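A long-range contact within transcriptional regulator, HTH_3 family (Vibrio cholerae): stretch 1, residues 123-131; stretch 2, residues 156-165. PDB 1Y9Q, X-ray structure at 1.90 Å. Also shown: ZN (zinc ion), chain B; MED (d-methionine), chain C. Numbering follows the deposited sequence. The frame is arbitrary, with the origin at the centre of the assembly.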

ATOM      1  N   ALA A 123      -0.258  -9.744 -10.092  1.00 13.08           N
ATOM      2  CA  ALA A 123       0.605 -10.022 -11.241  1.00 13.92           C
ATOM      3  C   ALA A 123       0.338  -9.090 -12.416  1.00 15.75           C
ATOM      4  O   ALA A 123      -0.767  -8.565 -12.574  1.00 14.31           O
ATOM      5  CB  ALA A 123       0.444 -11.479 -11.678  1.00 14.37           C
ATOM      6  N   LEU A 124       1.362  -8.901 -13.246  1.00 16.86           N
ATOM      7  CA  LEU A 124       1.272  -8.027 -14.412  1.00 17.73           C
ATOM      8  C   LEU A 124       0.046  -8.316 -15.266  1.00 15.95           C
ATOM      9  O   LEU A 124      -0.230  -9.459 -15.607  1.00 16.43           O
ATOM     10  CB  LEU A 124       2.533  -8.175 -15.274  1.00 20.69           C
ATOM     11  CG  LEU A 124       2.620  -7.326 -16.544  1.00 25.42           C
ATOM     12  CD1 LEU A 124       2.715  -5.847 -16.181  1.00 25.22           C
ATOM     13  CD2 LEU A 124       3.838  -7.751 -17.347  1.00 27.74           C
ATOM     14  N   GLY A 125      -0.697  -7.269 -15.602  1.00 15.46           N
ATOM     15  CA  GLY A 125      -1.867  -7.440 -16.441  1.00 15.29           C
ATOM     16  C   GLY A 125      -3.140  -7.894 -15.750  1.00 13.91           C
ATOM     17  O   GLY A 125      -4.179  -7.985 -16.399  1.00 15.67           O
ATOM     18  N   VAL A 126      -3.085  -8.186 -14.455  1.00 13.96           N
ATOM     19  CA  VAL A 126      -4.304  -8.612 -13.767  1.00 13.00           C
ATOM     20  C   VAL A 126      -5.229  -7.409 -13.634  1.00 11.95           C
ATOM     21  O   VAL A 126      -4.806  -6.340 -13.200  1.00 13.05           O
ATOM     22  CB  VAL A 126      -4.003  -9.190 -12.372  1.00 13.22           C
ATOM     23  CG1 VAL A 126      -5.305  -9.527 -11.659  1.00 12.60           C
ATOM     24  CG2 VAL A 126      -3.154 -10.440 -12.514  1.00 13.01           C
ATOM     25  N   ILE A 127      -6.490  -7.595 -14.011  1.00 10.73           N
ATOM     26  CA  ILE A 127      -7.483  -6.523 -13.975  1.00  9.87           C
ATOM     27  C   ILE A 127      -8.619  -6.830 -12.993  1.00  9.98           C
ATOM     28  O   ILE A 127      -9.050  -7.976 -12.867  1.00 11.46           O
ATOM     29  CB  ILE A 127      -8.058  -6.316 -15.403  1.00 11.02           C
ATOM     30  CG1 ILE A 127      -6.964  -5.747 -16.314  1.00 12.62           C
ATOM     31  CG2 ILE A 127      -9.301  -5.421 -15.367  1.00 10.33           C
ATOM     32  CD1 ILE A 127      -7.304  -5.794 -17.797  1.00 13.25           C
ATOM     33  N   GLU A 128      -9.096  -5.812 -12.284  1.00 10.95           N
ATOM     34  CA  GLU A 128     -10.193  -6.019 -11.341  1.00  9.87           C
ATOM     35  C   GLU A 128     -11.413  -5.191 -11.674  1.00  8.93           C
ATOM     36  O   GLU A 128     -11.296  -4.065 -12.166  1.00  9.61           O
ATOM     37  CB  GLU A 128      -9.760  -5.687  -9.910  1.00  9.36           C
ATOM     38  CG  GLU A 128      -8.900  -6.745  -9.263  1.00  8.85           C
ATOM     39  CD  GLU A 128      -8.640  -6.461  -7.798  1.00 10.91           C
ATOM     40  OE1 GLU A 128      -9.603  -6.140  -7.074  1.00 11.69           O
ATOM     41  OE2 GLU A 128      -7.476  -6.566  -7.372  1.00 10.74           O
ATOM     42  N   TYR A 129     -12.581  -5.774 -11.401  1.00  9.48           N
ATOM     43  CA  TYR A 129     -13.874  -5.130 -11.587  1.00 10.28           C
ATOM     44  C   TYR A 129     -14.503  -5.061 -10.198  1.00 11.42           C
ATOM     45  O   TYR A 129     -14.375  -6.001  -9.410  1.00 11.66           O
ATOM     46  CB  TYR A 129     -14.794  -5.964 -12.476  1.00 10.27           C
ATOM     47  CG  TYR A 129     -14.418  -5.989 -13.932  1.00 11.22           C
ATOM     48  CD1 TYR A 129     -15.120  -5.221 -14.860  1.00 10.09           C
ATOM     49  CD2 TYR A 129     -13.374  -6.791 -14.389  1.00 11.89           C
ATOM     50  CE1 TYR A 129     -14.797  -5.251 -16.211  1.00  9.80           C
ATOM     51  CE2 TYR A 129     -13.036  -6.825 -15.746  1.00 10.80           C
ATOM     52  CZ  TYR A 129     -13.755  -6.054 -16.648  1.00 10.63           C
ATOM     53  OH  TYR A 129     -13.449  -6.088 -17.988  1.00 12.35           O
ATOM     54  N   ILE A 130     -15.188  -3.959  -9.914  1.00 11.15           N
ATOM     55  CA  ILE A 130     -15.842  -3.763  -8.624  1.00 11.42           C
ATOM     56  C   ILE A 130     -17.283  -3.313  -8.850  1.00 11.91           C
ATOM     57  O   ILE A 130     -17.544  -2.445  -9.683  1.00 13.23           O
ATOM     58  CB  ILE A 130     -15.136  -2.653  -7.796  1.00 12.34           C
ATOM     59  CG1 ILE A 130     -13.665  -3.002  -7.559  1.00 14.27           C
ATOM     60  CG2 ILE A 130     -15.860  -2.452  -6.476  1.00 15.34           C
ATOM     61  CD1 ILE A 130     -13.436  -4.158  -6.611  1.00 18.51           C
ATOM     62  N   HIS A 131     -18.212  -3.911  -8.110  1.00 12.48           N
ATOM     63  CA  HIS A 131     -19.624  -3.548  -8.195  1.00 13.37           C
ATOM     64  C   HIS A 131     -20.140  -3.530  -6.759  1.00 12.65           C
ATOM     65  O   HIS A 131     -20.167  -4.564  -6.086  1.00 14.64           O
ATOM     66  CB  HIS A 131     -20.408  -4.572  -9.024  1.00 16.55           C
ATOM     67  CG  HIS A 131     -21.804  -4.140  -9.347  1.00 20.93           C
ATOM     68  ND1 HIS A 131     -22.761  -5.009  -9.824  1.00 23.16           N
ATOM     69  CD2 HIS A 131     -22.410  -2.931  -9.252  1.00 22.70           C
ATOM     70  CE1 HIS A 131     -23.897  -4.356 -10.004  1.00 24.49           C
ATOM     71  NE2 HIS A 131     -23.710  -3.094  -9.665  1.00 23.45           N
TER
HETATM   72 ZN    ZN B 202      -6.859  -6.824  -5.434  1.00 16.80          ZN
HETATM   73  N   MED C 201      -8.205  -8.572  -5.164  1.00 18.96           N
HETATM   74  CA  MED C 201      -8.218  -8.971  -3.726  1.00 19.19           C
HETATM   75  C   MED C 201      -7.222  -8.131  -2.916  1.00 18.93           C
HETATM   76  O   MED C 201      -6.519  -7.248  -3.426  1.00 18.39           O
HETATM   77  CB  MED C 201      -9.657  -8.831  -3.178  1.00 20.75           C
HETATM   78  CG  MED C 201      -9.959  -9.196  -1.739  1.00 24.00           C
HETATM   79  SD  MED C 201      -9.743 -10.999  -1.636  1.00 25.05           S
HETATM   80  CE  MED C 201     -10.993 -11.601  -2.683  1.00 26.46           C
HETATM   81  OXT MED C 201      -7.101  -8.338  -1.709  1.00 18.12           O
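Stretch 2, residues 156-165: FFSDQPHGYA

The strongest link between the stretches runs through the zinc ion. Glu 128 OE2 binds the zinc ion at 2.0 Å, His 162 NE2 at 2.2 Å and Tyr 164 OH at 2.2 Å. The bound d-methionine binds the zinc through its N at 2.2 Å and its O at 2.1 Å, and one further ligand atom comes from elsewhere in the structure. Shared coordination brings Glu 128 OE2 to 3.1 Å from His 162 NE2. The other carboxylate oxygen, Glu 128 OE1, lies 2.5 Å from Tyr 164 OH.

Next come the backbone bonds. Residues 156-157 run antiparallel to the start of strand 127-131. Glu 128 and Phe 156 form the hydrogen-bonded pair: Glu 128 N donates to Phe 156 O at 3.0 Å, and Phe 156 N to Glu 128 O at 2.9 Å. Ile 127 and Phe 157 form the adjoining non-hydrogen-bonded pair, with CA atoms 4.6 Å apart. Beyond it, Val 126 O accepts from both Ser 158 N (2.9 Å) and Ser 158 OG (2.8 Å).

Ala 123 to Val 126 make a type II turn. The CA-to-CB bond of Asp 159 points toward stretch 1, and Gly 125 N donates to Asp 159 OD2 at 3.1 Å, almost linearly. The Gly 125 backbone angles would jam a CB against the preceding carbonyl oxygen.

After the loop 158-161, strand 162-165 runs nearly parallel to strand 127-131. Their axes cross at 16° and approach no closer than 11.2 Å, so side chains and metal span the gap.

Packing completes the contact. Glu 128 CB lies over one face of the Phe 156 ring, 4.1 Å from its centroid. Ile 130 CG1 meets the ring edge, 4.0 Å from Phe 156 CE2. Ile 130 CD1 also reaches Tyr 164 CE2 at 3.9 Å. On the other sheet face, Ile 127 CG1 packs 3.7 Å from Phe 157 CD1.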

ATOM      1  N   PHE A 156     -10.123  -1.450 -12.855  1.00 13.60           N
ATOM      2  CA  PHE A 156      -8.790  -0.869 -12.835  1.00 14.42           C
ATOM      3  C   PHE A 156      -7.714  -1.929 -12.993  1.00 15.24           C
ATOM      4  O   PHE A 156      -7.962  -3.116 -12.774  1.00 14.71           O
ATOM      5  CB  PHE A 156      -8.580  -0.117 -11.513  1.00 12.91           C
ATOM      6  CG  PHE A 156      -8.623  -1.000 -10.294  1.00 13.02           C
ATOM      7  CD1 PHE A 156      -7.450  -1.522  -9.748  1.00 12.94           C
ATOM      8  CD2 PHE A 156      -9.838  -1.309  -9.687  1.00 14.62           C
ATOM      9  CE1 PHE A 156      -7.487  -2.337  -8.613  1.00 14.69           C
ATOM     10  CE2 PHE A 156      -9.886  -2.120  -8.557  1.00 11.63           C
ATOM     11  CZ  PHE A 156      -8.711  -2.635  -8.017  1.00 13.29           C
ATOM     12  N   PHE A 157      -6.523  -1.498 -13.391  1.00 13.72           N
ATOM     13  CA  PHE A 157      -5.402  -2.413 -13.535  1.00 14.60           C
ATOM     14  C   PHE A 157      -4.893  -2.611 -12.115  1.00 13.61           C
ATOM     15  O   PHE A 157      -4.484  -1.654 -11.458  1.00 13.94           O
ATOM     16  CB  PHE A 157      -4.331  -1.793 -14.434  1.00 17.72           C
ATOM     17  CG  PHE A 157      -4.754  -1.676 -15.865  1.00 23.04           C
ATOM     18  CD1 PHE A 157      -4.788  -2.799 -16.684  1.00 24.64           C
ATOM     19  CD2 PHE A 157      -5.171  -0.454 -16.384  1.00 25.21           C
ATOM     20  CE1 PHE A 157      -5.237  -2.710 -18.003  1.00 26.89           C
ATOM     21  CE2 PHE A 157      -5.623  -0.352 -17.700  1.00 28.06           C
ATOM     22  CZ  PHE A 157      -5.654  -1.484 -18.509  1.00 27.90           C
ATOM     23  N   SER A 158      -4.939  -3.854 -11.641  1.00 13.85           N
ATOM     24  CA  SER A 158      -4.536  -4.176 -10.281  1.00 13.02           C
ATOM     25  C   SER A 158      -3.065  -4.498 -10.070  1.00 13.98           C
ATOM     26  O   SER A 158      -2.660  -4.820  -8.947  1.00 12.68           O
ATOM     27  CB  SER A 158      -5.382  -5.337  -9.743  1.00 16.64           C
ATOM     28  OG  SER A 158      -5.102  -6.547 -10.434  1.00 17.27           O
ATOM     29  N   ASP A 159      -2.268  -4.426 -11.134  1.00 12.83           N
ATOM     30  CA  ASP A 159      -0.841  -4.692 -11.003  1.00 14.73           C
ATOM     31  C   ASP A 159      -0.151  -3.407 -10.544  1.00 17.42           C
ATOM     32  O   ASP A 159       0.849  -2.960 -11.117  1.00 17.50           O
ATOM     33  CB  ASP A 159      -0.250  -5.207 -12.327  1.00 14.08           C
ATOM     34  CG  ASP A 159      -0.480  -4.259 -13.498  1.00 21.18           C
ATOM     35  OD1 ASP A 159      -1.260  -3.291 -13.364  1.00 19.34           O
ATOM     36  OD2 ASP A 159       0.119  -4.498 -14.569  1.00 23.09           O
ATOM     37  N   GLN A 160      -0.724  -2.817  -9.499  1.00 17.74           N
ATOM     38  CA  GLN A 160      -0.219  -1.591  -8.894  1.00 17.93           C
ATOM     39  C   GLN A 160      -0.756  -1.557  -7.475  1.00 18.67           C
ATOM     40  O   GLN A 160      -1.703  -2.281  -7.150  1.00 18.71           O
ATOM     41  CB  GLN A 160      -0.741  -0.361  -9.643  1.00 19.39           C
ATOM     42  CG  GLN A 160      -2.259  -0.189  -9.562  1.00 17.15           C
ATOM     43  CD  GLN A 160      -2.726   1.119 -10.167  1.00 18.73           C
ATOM     44  OE1 GLN A 160      -2.280   2.191  -9.762  1.00 18.05           O
ATOM     45  NE2 GLN A 160      -3.631   1.040 -11.143  1.00 16.53           N
ATOM     46  N   PRO A 161      -0.158  -0.730  -6.603  1.00 18.16           N
ATOM     47  CA  PRO A 161      -0.668  -0.673  -5.234  1.00 17.61           C
ATOM     48  C   PRO A 161      -2.129  -0.258  -5.318  1.00 16.15           C
ATOM     49  O   PRO A 161      -2.472   0.680  -6.041  1.00 16.97           O
ATOM     50  CB  PRO A 161       0.202   0.407  -4.587  1.00 19.91           C
ATOM     51  CG  PRO A 161       1.505   0.253  -5.312  1.00 19.99           C
ATOM     52  CD  PRO A 161       1.048   0.105  -6.749  1.00 18.37           C
ATOM     53  N   HIS A 162      -2.991  -0.975  -4.613  1.00 16.18           N
ATOM     54  CA  HIS A 162      -4.411  -0.643  -4.617  1.00 16.91           C
ATOM     55  C   HIS A 162      -5.014  -0.970  -3.269  1.00 15.58           C
ATOM     56  O   HIS A 162      -4.315  -1.427  -2.368  1.00 16.58           O
ATOM     57  CB  HIS A 162      -5.163  -1.381  -5.748  1.00 15.33           C
ATOM     58  CG  HIS A 162      -5.114  -2.877  -5.661  1.00 15.25           C
ATOM     59  ND1 HIS A 162      -3.978  -3.607  -5.934  1.00 14.05           N
ATOM     60  CD2 HIS A 162      -6.085  -3.786  -5.384  1.00 14.91           C
ATOM     61  CE1 HIS A 162      -4.247  -4.898  -5.829  1.00 15.70           C
ATOM     62  NE2 HIS A 162      -5.520  -5.031  -5.496  1.00 15.93           N
ATOM     63  N   GLY A 163      -6.307  -0.717  -3.118  1.00 16.62           N
ATOM     64  CA  GLY A 163      -6.937  -1.004  -1.845  1.00 15.60           C
ATOM     65  C   GLY A 163      -8.436  -0.818  -1.867  1.00 16.84           C
ATOM     66  O   GLY A 163      -8.991  -0.299  -2.836  1.00 15.50           O
ATOM     67  N   TYR A 164      -9.086  -1.247  -0.791  1.00 16.97           N
ATOM     68  CA  TYR A 164     -10.534  -1.147  -0.660  1.00 18.30           C
ATOM     69  C   TYR A 164     -10.856  -0.680   0.747  1.00 18.82           C
ATOM     70  O   TYR A 164     -10.194  -1.082   1.698  1.00 19.80           O
ATOM     71  CB  TYR A 164     -11.182  -2.511  -0.876  1.00 18.65           C
ATOM     72  CG  TYR A 164     -10.504  -3.344  -1.932  1.00 17.54           C
ATOM     73  CD1 TYR A 164      -9.312  -4.017  -1.658  1.00 18.92           C
ATOM     74  CD2 TYR A 164     -11.037  -3.442  -3.214  1.00 17.11           C
ATOM     75  CE1 TYR A 164      -8.669  -4.768  -2.635  1.00 16.24           C
ATOM     76  CE2 TYR A 164     -10.401  -4.190  -4.199  1.00 14.36           C
ATOM     77  CZ  TYR A 164      -9.219  -4.847  -3.902  1.00 15.25           C
ATOM     78  OH  TYR A 164      -8.591  -5.574  -4.877  1.00 12.46           O
ATOM     79  N   ALA A 165     -11.875   0.162   0.881  1.00 18.30           N
ATOM     80  CA  ALA A 165     -12.259   0.649   2.196  1.00 19.49           C
ATOM     81  C   ALA A 165     -13.759   0.889   2.292  1.00 18.52           C
ATOM     82  O   ALA A 165     -14.373   1.448   1.384  1.00 18.73           O
ATOM     83  CB  ALA A 165     -11.506   1.937   2.515  1.00 19.30           C
TER